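Long-range contact in Exo-beta-1,3-galactanase (Bifidobacterium bifidum, PDB 5FLW), which probably hydrolyses beta-1,3-linked galactans from their chain ends as a family 43 glycoside hydrolase, releasing galactose: residues A[174-188]-A[221-233]. Residues are numbered along the deposited sequence; the frame is centred on the assembly and turned at random.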
loop_
_atom_site.group_PDB
_atom_site.type_symbol
_atom_site.label_atom_id
_atom_site.label_comp_id
_atom_site.label_asym_id
_atom_site.label_seq_id
_atom_site.Cartn_x
_atom_site.Cartn_y
_atom_site.Cartn_z
ATOM N N GLU A 174 -11.620 -11.543 -11.741
ATOM C CA GLU A 174 -10.816 -12.756 -11.788
ATOM C C GLU A 174 -9.953 -12.888 -10.539
ATOM O O GLU A 174 -9.333 -11.918 -10.096
ATOM C CB GLU A 174 -9.920 -12.804 -13.034
ATOM C CG GLU A 174 -9.193 -14.122 -13.187
ATOM C CD GLU A 174 -8.063 -14.063 -14.183
ATOM O OE1 GLU A 174 -7.969 -13.058 -14.927
ATOM O OE2 GLU A 174 -7.264 -15.021 -14.217
ATOM N N ASP A 175 -9.913 -14.101 -9.992
ATOM C CA ASP A 175 -8.985 -14.447 -8.904
ATOM C C ASP A 175 -7.722 -14.962 -9.606
ATOM O O ASP A 175 -7.628 -16.127 -9.993
ATOM C CB ASP A 175 -9.650 -15.451 -7.957
ATOM C CG ASP A 175 -8.882 -15.688 -6.657
ATOM O OD1 ASP A 175 -7.922 -14.945 -6.335
ATOM O OD2 ASP A 175 -9.303 -16.602 -5.917
ATOM N N VAL A 176 -6.776 -14.036 -9.835
ATOM C CA VAL A 176 -5.609 -14.320 -10.680
ATOM C C VAL A 176 -4.658 -15.284 -9.980
ATOM O O VAL A 176 -4.101 -16.209 -10.604
ATOM C CB VAL A 176 -4.892 -13.002 -11.054
ATOM C CG1 VAL A 176 -3.540 -13.268 -11.710
ATOM C CG2 VAL A 176 -5.746 -12.164 -11.954
ATOM N N ALA A 177 -4.432 -15.060 -8.683
ATOM C CA ALA A 177 -3.516 -15.848 -7.873
ATOM C C ALA A 177 -3.954 -15.731 -6.420
ATOM O O ALA A 177 -4.592 -14.748 -6.025
ATOM C CB ALA A 177 -2.058 -15.361 -8.009
ATOM N N CYS A 178 -3.621 -16.763 -5.638
ATOM C CA CYS A 178 -3.846 -16.708 -4.200
ATOM C C CYS A 178 -2.685 -17.463 -3.561
ATOM O O CYS A 178 -2.610 -18.694 -3.669
ATOM C CB CYS A 178 -5.202 -17.306 -3.825
ATOM S SG CYS A 178 -5.579 -17.078 -2.065
ATOM N N GLU A 179 -1.762 -16.723 -2.945
ATOM C CA GLU A 179 -0.497 -17.296 -2.511
ATOM C C GLU A 179 -0.346 -17.256 -1.000
ATOM O O GLU A 179 -0.602 -16.224 -0.351
ATOM C CB GLU A 179 0.722 -16.582 -3.161
ATOM C CG GLU A 179 0.676 -16.626 -4.691
ATOM C CD GLU A 179 0.905 -18.036 -5.234
ATOM O OE1 GLU A 179 1.663 -18.817 -4.603
ATOM O OE2 GLU A 179 0.336 -18.366 -6.309
ATOM N N ARG A 180 0.140 -18.372 -0.458
ATOM C CA ARG A 180 0.646 -18.427 0.904
ATOM C C ARG A 180 2.161 -18.361 0.827
ATOM O O ARG A 180 2.765 -18.826 -0.145
ATOM C CB ARG A 180 0.209 -19.713 1.615
ATOM C CG ARG A 180 -1.272 -19.754 1.995
ATOM C CD ARG A 180 -1.597 -21.099 2.598
ATOM N NE ARG A 180 -2.892 -21.138 3.262
ATOM C CZ ARG A 180 -3.968 -21.755 2.784
ATOM N NH1 ARG A 180 -3.917 -22.377 1.620
ATOM N NH2 ARG A 180 -5.107 -21.743 3.471
ATOM N N ALA A 181 2.765 -17.723 1.827
ATOM C CA ALA A 181 4.213 -17.664 1.868
ATOM C C ALA A 181 4.785 -19.064 2.095
ATOM O O ALA A 181 4.115 -19.980 2.604
ATOM C CB ALA A 181 4.713 -16.687 2.938
ATOM N N THR A 182 6.038 -19.223 1.673
ATOM C CA THR A 182 6.731 -20.502 1.774
ATOM C C THR A 182 6.716 -21.013 3.215
ATOM O O THR A 182 7.097 -20.292 4.148
ATOM C CB THR A 182 8.182 -20.320 1.294
ATOM O OG1 THR A 182 8.202 -19.691 0.001
ATOM C CG2 THR A 182 8.889 -21.694 1.226
ATOM N N ASP A 183 6.287 -22.266 3.392
ATOM C CA ASP A 183 6.247 -22.886 4.716
ATOM C C ASP A 183 5.452 -22.035 5.709
ATOM O O ASP A 183 5.815 -21.916 6.883
ATOM C CB ASP A 183 7.655 -23.148 5.265
ATOM C CG ASP A 183 8.508 -24.027 4.347
ATOM O OD1 ASP A 183 7.974 -25.001 3.752
ATOM O OD2 ASP A 183 9.728 -23.750 4.250
ATOM N N TYR A 184 4.363 -21.413 5.235
ATOM C CA TYR A 184 3.579 -20.493 6.070
ATOM C C TYR A 184 2.120 -20.818 5.793
ATOM O O TYR A 184 1.774 -21.160 4.651
ATOM C CB TYR A 184 3.854 -19.029 5.684
ATOM C CG TYR A 184 3.639 -17.987 6.778
ATOM C CD1 TYR A 184 4.221 -18.134 8.044
ATOM C CD2 TYR A 184 2.915 -16.813 6.517
ATOM C CE1 TYR A 184 4.057 -17.150 9.044
ATOM C CE2 TYR A 184 2.745 -15.824 7.501
ATOM C CZ TYR A 184 3.312 -15.997 8.761
ATOM O OH TYR A 184 3.131 -15.021 9.724
ATOM N N PRO A 185 1.253 -20.752 6.813
ATOM C CA PRO A 185 -0.167 -21.081 6.617
ATOM C C PRO A 185 -0.982 -19.956 6.000
ATOM O O PRO A 185 -2.193 -20.134 5.803
ATOM C CB PRO A 185 -0.665 -21.376 8.050
ATOM C CG PRO A 185 0.542 -21.323 8.948
ATOM C CD PRO A 185 1.548 -20.455 8.227
ATOM N N TYR A 186 -0.355 -18.814 5.698
ATOM C CA TYR A 186 -1.073 -17.628 5.263
ATOM C C TYR A 186 -0.311 -16.951 4.141
ATOM O O TYR A 186 0.886 -17.189 3.940
ATOM C CB TYR A 186 -1.159 -16.601 6.406
ATOM C CG TYR A 186 -1.700 -17.191 7.668
ATOM C CD1 TYR A 186 -3.063 -17.437 7.787
ATOM C CD2 TYR A 186 -0.849 -17.537 8.732
ATOM C CE1 TYR A 186 -3.589 -17.999 8.929
ATOM C CE2 TYR A 186 -1.366 -18.107 9.892
ATOM C CZ TYR A 186 -2.749 -18.329 9.979
ATOM O OH TYR A 186 -3.317 -18.882 11.106
ATOM N N GLY A 187 -1.008 -16.056 3.445
ATOM C CA GLY A 187 -0.323 -15.081 2.632
ATOM C C GLY A 187 0.305 -14.019 3.522
ATOM O O GLY A 187 0.065 -13.950 4.729
ATOM N N LEU A 188 1.106 -13.164 2.914
ATOM C CA LEU A 188 1.729 -12.083 3.649
ATOM C C LEU A 188 0.816 -10.871 3.511
ATOM O O LEU A 188 0.118 -10.730 2.509
ATOM C CB LEU A 188 3.114 -11.780 3.079
ATOM C CG LEU A 188 4.150 -12.904 3.182
ATOM C CD1 LEU A 188 5.548 -12.370 2.918
ATOM C CD2 LEU A 188 4.077 -13.579 4.541
ATOM N N THR A 221 7.060 -14.453 -13.649
ATOM C CA THR A 221 6.971 -13.882 -14.985
ATOM C C THR A 221 5.532 -13.759 -15.470
ATOM O O THR A 221 5.284 -13.184 -16.539
ATOM C CB THR A 221 7.786 -14.743 -15.965
ATOM O OG1 THR A 221 7.217 -16.052 -16.006
ATOM C CG2 THR A 221 9.215 -14.894 -15.483
ATOM N N ASP A 222 4.581 -14.275 -14.703
ATOM C CA ASP A 222 3.168 -14.112 -14.989
ATOM C C ASP A 222 2.495 -13.918 -13.642
ATOM O O ASP A 222 2.858 -14.597 -12.679
ATOM C CB ASP A 222 2.618 -15.381 -15.672
ATOM C CG ASP A 222 1.242 -15.173 -16.272
ATOM O OD1 ASP A 222 0.292 -15.013 -15.492
ATOM O OD2 ASP A 222 1.116 -15.129 -17.513
ATOM N N LEU A 223 1.538 -12.977 -13.580
ATOM C CA LEU A 223 0.833 -12.700 -12.321
ATOM C C LEU A 223 0.051 -13.912 -11.816
ATOM O O LEU A 223 -0.211 -14.015 -10.609
ATOM C CB LEU A 223 -0.084 -11.478 -12.448
ATOM C CG LEU A 223 0.607 -10.114 -12.553
ATOM C CD1 LEU A 223 -0.353 -9.080 -13.079
ATOM C CD2 LEU A 223 1.165 -9.671 -11.227
ATOM N N HIS A 224 -0.347 -14.826 -12.713
ATOM C CA HIS A 224 -0.909 -16.103 -12.282
ATOM C C HIS A 224 0.134 -17.032 -11.663
ATOM O O HIS A 224 -0.239 -18.065 -11.089
ATOM C CB HIS A 224 -1.546 -16.840 -13.462
ATOM C CG HIS A 224 -2.683 -16.103 -14.096
ATOM N ND1 HIS A 224 -2.504 -15.207 -15.129
ATOM C CD2 HIS A 224 -4.013 -16.129 -13.846
ATOM C CE1 HIS A 224 -3.678 -14.717 -15.492
ATOM N NE2 HIS A 224 -4.609 -15.260 -14.729
ATOM N N GLY A 225 1.422 -16.725 -11.787
ATOM C CA GLY A 225 2.441 -17.623 -11.284
ATOM C C GLY A 225 3.050 -18.491 -12.384
ATOM O O GLY A 225 2.729 -18.317 -13.580
ATOM N N PRO A 226 3.904 -19.458 -11.996
ATOM C CA PRO A 226 4.277 -19.769 -10.607
ATOM C C PRO A 226 5.070 -18.672 -9.913
ATOM O O PRO A 226 5.956 -18.042 -10.497
ATOM C CB PRO A 226 5.189 -20.994 -10.730
ATOM C CG PRO A 226 5.574 -21.085 -12.155
ATOM C CD PRO A 226 4.560 -20.353 -12.972
ATOM N N TRP A 227 4.737 -18.468 -8.648
ATOM C CA TRP A 227 5.477 -17.557 -7.796
ATOM C C TRP A 227 6.601 -18.302 -7.078
ATOM O O TRP A 227 6.420 -19.418 -6.588
ATOM C CB TRP A 227 4.524 -16.883 -6.812
ATOM C CG TRP A 227 3.682 -15.859 -7.499
ATOM C CD1 TRP A 227 2.418 -16.031 -8.015
ATOM C CD2 TRP A 227 4.049 -14.499 -7.792
ATOM N NE1 TRP A 227 1.969 -14.857 -8.584
ATOM C CE2 TRP A 227 2.950 -13.903 -8.465
ATOM C CE3 TRP A 227 5.187 -13.719 -7.535
ATOM C CZ2 TRP A 227 2.967 -12.551 -8.885
ATOM C CZ3 TRP A 227 5.207 -12.370 -7.969
ATOM C CH2 TRP A 227 4.101 -11.807 -8.629
ATOM N N SER A 228 7.771 -17.668 -7.040
ATOM C CA SER A 228 8.973 -18.269 -6.485
ATOM C C SER A 228 8.872 -18.370 -4.959
ATOM O O SER A 228 7.963 -17.828 -4.320
ATOM C CB SER A 228 10.202 -17.439 -6.860
ATOM O OG SER A 228 10.282 -16.263 -6.070
ATOM N N GLU A 229 9.839 -19.082 -4.375
ATOM C CA GLU A 229 10.016 -19.111 -2.928
ATOM C C GLU A 229 10.041 -17.680 -2.373
ATOM O O GLU A 229 10.585 -16.771 -3.004
ATOM C CB GLU A 229 11.361 -19.793 -2.653
ATOM C CG GLU A 229 11.850 -19.662 -1.234
ATOM C CD GLU A 229 13.305 -20.119 -1.039
ATOM O OE1 GLU A 229 14.115 -20.044 -1.996
ATOM O OE2 GLU A 229 13.649 -20.545 0.082
ATOM N N TRP A 230 9.489 -17.489 -1.185
ATOM C CA TRP A 230 9.506 -16.170 -0.568
ATOM C C TRP A 230 10.821 -16.011 0.197
ATOM O O TRP A 230 11.155 -16.838 1.039
ATOM C CB TRP A 230 8.295 -15.981 0.346
ATOM C CG TRP A 230 7.015 -15.883 -0.428
ATOM C CD1 TRP A 230 6.308 -16.913 -0.976
ATOM C CD2 TRP A 230 6.303 -14.688 -0.763
ATOM N NE1 TRP A 230 5.202 -16.434 -1.625
ATOM C CE2 TRP A 230 5.172 -15.070 -1.508
ATOM C CE3 TRP A 230 6.508 -13.331 -0.500
ATOM C CZ2 TRP A 230 4.251 -14.144 -1.992
ATOM C CZ3 TRP A 230 5.595 -12.418 -0.982
ATOM C CH2 TRP A 230 4.482 -12.826 -1.718
ATOM N N LYS A 231 11.551 -14.984 0.052
ATOM C CA LYS A 231 12.896 -14.662 0.513
ATOM C C LYS A 231 12.966 -13.317 1.211
ATOM O O LYS A 231 12.146 -12.438 0.988
ATOM C CB LYS A 231 13.865 -14.624 -0.666
ATOM C CG LYS A 231 14.113 -15.960 -1.336
ATOM C CD LYS A 231 15.068 -15.800 -2.503
ATOM C CE LYS A 231 15.346 -17.134 -3.173
ATOM N NZ LYS A 231 16.263 -16.976 -4.331
ATOM N N LEU A 232 13.785 -13.157 2.123
ATOM C CA LEU A 232 13.953 -11.894 2.809
ATOM C C LEU A 232 14.643 -10.897 1.895
ATOM O O LEU A 232 15.522 -11.268 1.129
ATOM C CB LEU A 232 14.871 -12.097 4.021
ATOM C CG LEU A 232 14.330 -12.373 5.425
ATOM C CD1 LEU A 232 13.688 -13.743 5.505
ATOM C CD2 LEU A 232 15.439 -12.254 6.460
ATOM N N PHE A 233 14.249 -9.631 1.966
ATOM C CA PHE A 233 14.960 -8.574 1.238
ATOM C C PHE A 233 15.829 -7.651 2.095
ATOM O O PHE A 233 16.678 -6.939 1.541
ATOM C CB PHE A 233 14.039 -7.746 0.313
ATOM C CG PHE A 233 12.833 -7.148 0.994
ATOM C CD1 PHE A 233 11.647 -7.871 1.125
ATOM C CD2 PHE A 233 12.882 -5.853 1.496
ATOM C CE1 PHE A 233 10.525 -7.318 1.762
ATOM C CE2 PHE A 233 11.755 -5.278 2.143
ATOM C CZ PHE A 233 10.584 -6.018 2.266
HETATM O O HOH W 1 -2.750 -18.529 -10.162
HETATM O O HOH W 2 3.554 -18.595 -2.696
HETATM O O HOH W 3 2.423 -19.914 -7.894
#
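Two neighbouring blades of the five-bladed beta-propeller meet where His224 and Trp230 of 221-233 reach the outermost strand and following loop of 174-188. At one end, His224 NE2 donates to Glu174 OE2 at 2.7 Å, on the syn side of the carboxylate and close to the imidazole plane. At the ND1 edge and in the ring plane, Asp222 OD1 accepts from His224 ND1 and also from His224 N, the latter closing an Asx turn. Histidine suits this place because its two ring nitrogens can reach two carboxylates, which fixes the rotation of the imidazole. Glu174 turns its other oxygen to Arg164 in a salt bridge. With chi1 at 169°, CG1 of Val176, at a classic beta bulge opposite Ile162, points opposite the backbone N, which sets this methyl 3.7 Å from the His224 ring centroid, over one face.

In the middle, Trp227 NE1 donates to Leu223 O at 3.1 Å within its own segment, while Ala177, small enough to sit close, brings CB to 3.5 Å from that same Leu223 O. Glu179 bends at chi2 (-69°) and crosses Trp227, with OE2 3.6 Å from Trp227 CD1; one water joins Glu179 OE2 to Trp227 N. Replacing Trp227 by alanine is likely to open a gap beside Ala177 and the Glu179 chain and to take the indole donor from Leu223 O.

Farther along, Trp230 N gives Thr182 OG1, a hydroxyl short enough to accept a backbone N-H directly, a nearly straight bond of 2.8 Å (174°). The broad indole of Trp230 takes Ala181 CA over its five-membered ring, and Leu188 CD1 packs 3.7 Å from its CE3; a second water accepts from Trp230 NE1. Trp202, on strand 199-205 of the same blade as 231-232, meets both tryptophans edge-to-face. The outer strand of one blade and the loop after it, packed against the connection from 216-220 to 231-232 of the next, form an inter-blade seam of the five-bladed propeller of family 43.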